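Local coordinates for beta-lactamase domain protein (Burkholderia ambifaria, PDB 5I0P) that binds two zinc ions and probably acts as a hydrolase of the metallo-beta-lactamase superfamily, at residues T80-I85 with F108-W113. Numbering follows the deposited sequence.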
ATOM      1  N   THR A  80      -0.745 -21.983   2.902  1.00 45.38           N
ATOM      2  CA  THR A  80      -0.598 -23.191   2.108  1.00 41.64           C
ATOM      3  C   THR A  80       0.171 -22.901   0.827  1.00 43.27           C
ATOM      4  O   THR A  80       1.021 -23.704   0.410  1.00 44.87           O
ATOM      5  CB  THR A  80      -1.985 -23.770   1.770  1.00 45.06           C
ATOM      6  OG1 THR A  80      -2.699 -24.104   2.969  1.00 41.14           O
ATOM      7  CG2 THR A  80      -1.849 -25.057   0.907  1.00 38.10           C
ATOM      8  N   HIS A  81      -0.127 -21.762   0.176  1.00 36.80           N
ATOM      9  CA  HIS A  81       0.563 -21.416  -1.064  1.00 37.03           C
ATOM     10  C   HIS A  81       2.029 -21.041  -0.810  1.00 38.92           C
ATOM     11  O   HIS A  81       2.911 -21.376  -1.613  1.00 44.17           O
ATOM     12  CB  HIS A  81      -0.183 -20.289  -1.780  1.00 30.94           C
ATOM     13  CG  HIS A  81      -1.549 -20.671  -2.275  1.00 34.50           C
ATOM     14  ND1 HIS A  81      -1.895 -21.968  -2.601  1.00 42.34           N
ATOM     15  CD2 HIS A  81      -2.654 -19.920  -2.516  1.00 35.19           C
ATOM     16  CE1 HIS A  81      -3.151 -21.997  -3.011  1.00 40.12           C
ATOM     17  NE2 HIS A  81      -3.633 -20.770  -2.980  1.00 39.08           N
ATOM     18  N   TRP A  82       2.317 -20.365   0.302  1.00 32.86           N
ATOM     19  CA  TRP A  82       3.711 -20.106   0.650  1.00 30.83           C
ATOM     20  C   TRP A  82       4.466 -21.415   0.845  1.00 38.11           C
ATOM     21  O   TRP A  82       5.581 -21.587   0.326  1.00 38.22           O
ATOM     22  CB  TRP A  82       3.800 -19.261   1.920  1.00 33.16           C
ATOM     23  CG  TRP A  82       3.913 -17.792   1.713  1.00 30.61           C
ATOM     24  CD1 TRP A  82       3.114 -16.833   2.261  1.00 26.71           C
ATOM     25  CD2 TRP A  82       4.890 -17.102   0.917  1.00 29.33           C
ATOM     26  NE1 TRP A  82       3.530 -15.586   1.856  1.00 29.41           N
ATOM     27  CE2 TRP A  82       4.611 -15.719   1.025  1.00 28.02           C
ATOM     28  CE3 TRP A  82       5.959 -17.517   0.106  1.00 32.49           C
ATOM     29  CZ2 TRP A  82       5.388 -14.740   0.387  1.00 25.07           C
ATOM     30  CZ3 TRP A  82       6.725 -16.547  -0.542  1.00 31.09           C
ATOM     31  CH2 TRP A  82       6.428 -15.171  -0.397  1.00 27.80           C
ATOM     32  N   GLU A  83       3.863 -22.361   1.583  1.00 35.73           N
ATOM     33  CA  GLU A  83       4.521 -23.653   1.785  1.00 41.81           C
ATOM     34  C   GLU A  83       4.804 -24.343   0.468  1.00 41.67           C
ATOM     35  O   GLU A  83       5.859 -24.963   0.311  1.00 49.91           O
ATOM     36  CB  GLU A  83       3.694 -24.560   2.689  1.00 37.63           C
ATOM     37  CG  GLU A  83       3.847 -24.208   4.170  1.00 50.00           C
ATOM     38  CD  GLU A  83       5.276 -24.376   4.661  1.00 47.75           C
ATOM     39  OE1 GLU A  83       5.720 -23.548   5.454  1.00 48.39           O
ATOM     40  OE2 GLU A  83       5.966 -25.324   4.233  1.00 53.81           O
ATOM     41  N   GLN A  84       3.897 -24.213  -0.501  1.00 39.57           N
ATOM     42  CA  GLN A  84       4.132 -24.776  -1.822  1.00 41.71           C
ATOM     43  C   GLN A  84       5.261 -24.051  -2.544  1.00 42.23           C
ATOM     44  O   GLN A  84       6.067 -24.683  -3.239  1.00 45.67           O
ATOM     45  CB  GLN A  84       2.852 -24.723  -2.650  1.00 51.50           C
ATOM     46  CG  GLN A  84       1.850 -25.815  -2.319  1.00 67.09           C
ATOM     47  CD  GLN A  84       0.460 -25.541  -2.888  1.00 77.71           C
ATOM     48  OE1 GLN A  84       0.209 -24.505  -3.530  1.00 84.23           O
ATOM     49  NE2 GLN A  84      -0.460 -26.471  -2.635  1.00 73.05           N
ATOM     50  N   ILE A  85       5.346 -22.729  -2.390  1.00 40.44           N
ATOM     51  CA  ILE A  85       6.441 -22.007  -3.031  1.00 40.33           C
ATOM     52  C   ILE A  85       7.771 -22.356  -2.378  1.00 44.53           C
ATOM     53  O   ILE A  85       8.798 -22.481  -3.060  1.00 39.80           O
ATOM     54  CB  ILE A  85       6.175 -20.496  -3.014  1.00 36.01           C
ATOM     55  CG1 ILE A  85       5.249 -20.111  -4.184  1.00 31.89           C
ATOM     56  CG2 ILE A  85       7.511 -19.706  -2.976  1.00 32.17           C
ATOM     57  CD1 ILE A  85       4.100 -19.244  -3.798  1.00 34.56           C
ATOM     58  N   PHE A 108       1.552  -7.286   5.459  1.00 19.38           N
ATOM     59  CA  PHE A 108       2.307  -7.438   6.689  1.00 19.86           C
ATOM     60  C   PHE A 108       1.863  -8.620   7.526  1.00 20.85           C
ATOM     61  O   PHE A 108       2.628  -9.045   8.391  1.00 21.37           O
ATOM     62  CB  PHE A 108       2.158  -6.164   7.532  1.00 24.23           C
ATOM     63  CG  PHE A 108       3.075  -6.064   8.706  1.00 23.09           C
ATOM     64  CD1 PHE A 108       4.419  -6.375   8.602  1.00 27.88           C
ATOM     65  CD2 PHE A 108       2.595  -5.579   9.927  1.00 26.38           C
ATOM     66  CE1 PHE A 108       5.283  -6.240   9.711  1.00 23.51           C
ATOM     67  CE2 PHE A 108       3.444  -5.401  11.021  1.00 29.97           C
ATOM     68  CZ  PHE A 108       4.797  -5.748  10.906  1.00 30.78           C
ATOM     69  N   GLY A 109       0.677  -9.176   7.264  1.00 22.90           N
ATOM     70  CA  GLY A 109       0.102 -10.173   8.156  1.00 23.90           C
ATOM     71  C   GLY A 109       1.008 -11.364   8.435  1.00 31.24           C
ATOM     72  O   GLY A 109       1.136 -11.802   9.587  1.00 33.38           O
ATOM     73  N   LEU A 110       1.633 -11.924   7.388  1.00 31.93           N
ATOM     74  CA  LEU A 110       2.427 -13.143   7.540  1.00 34.15           C
ATOM     75  C   LEU A 110       3.910 -12.862   7.747  1.00 31.68           C
ATOM     76  O   LEU A 110       4.740 -13.766   7.563  1.00 29.88           O
ATOM     77  CB  LEU A 110       2.243 -14.071   6.341  1.00 28.16           C
ATOM     78  CG  LEU A 110       0.955 -14.845   6.429  1.00 28.70           C
ATOM     79  CD1 LEU A 110       0.826 -15.732   5.216  1.00 31.23           C
ATOM     80  CD2 LEU A 110       0.978 -15.643   7.690  1.00 33.41           C
ATOM     81  N   ALA A 111       4.256 -11.624   8.092  1.00 29.13           N
ATOM     82  CA  ALA A 111       5.656 -11.265   8.246  1.00 27.79           C
ATOM     83  C   ALA A 111       6.319 -12.085   9.354  1.00 33.96           C
ATOM     84  O   ALA A 111       7.396 -12.674   9.146  1.00 33.19           O
ATOM     85  CB  ALA A 111       5.772  -9.765   8.501  1.00 26.83           C
ATOM     86  N   ASN A 112       5.678 -12.183  10.526  1.00 30.84           N
ATOM     87  CA  ASN A 112       6.298 -12.962  11.594  1.00 32.81           C
ATOM     88  C   ASN A 112       6.421 -14.429  11.211  1.00 38.15           C
ATOM     89  O   ASN A 112       7.482 -15.037  11.380  1.00 43.56           O
ATOM     90  CB  ASN A 112       5.533 -12.837  12.898  1.00 32.21           C
ATOM     91  CG  ASN A 112       6.335 -13.396  14.053  1.00 35.81           C
ATOM     92  OD1 ASN A 112       7.300 -12.771  14.502  1.00 39.31           O
ATOM     93  ND2 ASN A 112       5.981 -14.572  14.513  1.00 35.76           N
ATOM     94  N   TRP A 113       5.349 -15.006  10.666  1.00 39.71           N
ATOM     95  CA  TRP A 113       5.369 -16.395  10.198  1.00 35.79           C
ATOM     96  C   TRP A 113       6.470 -16.633   9.173  1.00 33.73           C
ATOM     97  O   TRP A 113       7.203 -17.627   9.253  1.00 32.01           O
ATOM     98  CB  TRP A 113       4.018 -16.727   9.580  1.00 34.52           C
ATOM     99  CG  TRP A 113       3.840 -18.136   9.155  1.00 38.75           C
ATOM    100  CD1 TRP A 113       3.556 -19.196   9.957  1.00 34.91           C
ATOM    101  CD2 TRP A 113       3.861 -18.642   7.813  1.00 35.23           C
ATOM    102  NE1 TRP A 113       3.409 -20.322   9.201  1.00 39.05           N
ATOM    103  CE2 TRP A 113       3.580 -20.004   7.881  1.00 38.98           C
ATOM    104  CE3 TRP A 113       4.085 -18.068   6.562  1.00 35.02           C
ATOM    105  CZ2 TRP A 113       3.554 -20.820   6.747  1.00 43.66           C
ATOM    106  CZ3 TRP A 113       4.037 -18.896   5.423  1.00 29.90           C
ATOM    107  CH2 TRP A 113       3.773 -20.237   5.534  1.00 33.70           C
TER
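Trp-82 and Trp-113 meet where helix 76-88 faces the short helix 111-115, and their contact is the tight part of this packing. The six-membered ring of Trp-113 brings its rim to the base of the Trp-82 side chain: CB of Trp-82 lies in the plane of the Trp-113 ring, 3.5 Å from its CZ3. The two indoles are inclined at 49°, with 5.8 Å between the centroids of the Trp-82 five-membered ring and the Trp-113 six-membered ring, an oblique packing. CG of Trp-113 stands anti to the backbone N (chi1 -175°), which sends the indole out from its helix to helix 76-88. Leu-110, the N-cap residue of helix 111-115, adds one methyl: its CD1 touches the edge of the Trp-82 indole, 3.9 Å from CD1 of that ring. Trp-82 is buried, and its NE1 is satisfied by the carbonyl oxygen of Cys-71.

Both helices belong to the metallo-beta-lactamase fold, the first following strand 63-69 and the second lying just beyond the HxHxDH motif, whose His-102, His-104, Asp-106 and His-107 are zinc ligands. The side chain of Leu-110 is about 14 Å from a bound zinc ion, and the contact is structural packing outside the metal site.

On the Glu-83 side the contact is looser and more polar, between residues that are partly exposed. The Glu-83 chain bends at its second torsion, bringing OE1 to 3.7 Å from CZ2 of Trp-113, with the carboxylate plane 82° from that of the indole. No hydrogen bond links the two segments; OE1 instead accepts one from the backbone N of Asp-119, and OE2 forms a salt bridge with Arg-122. OD1 of Asp-119 accepts a hydrogen bond from NE1 of Trp-113, tying both side chains to the same residue.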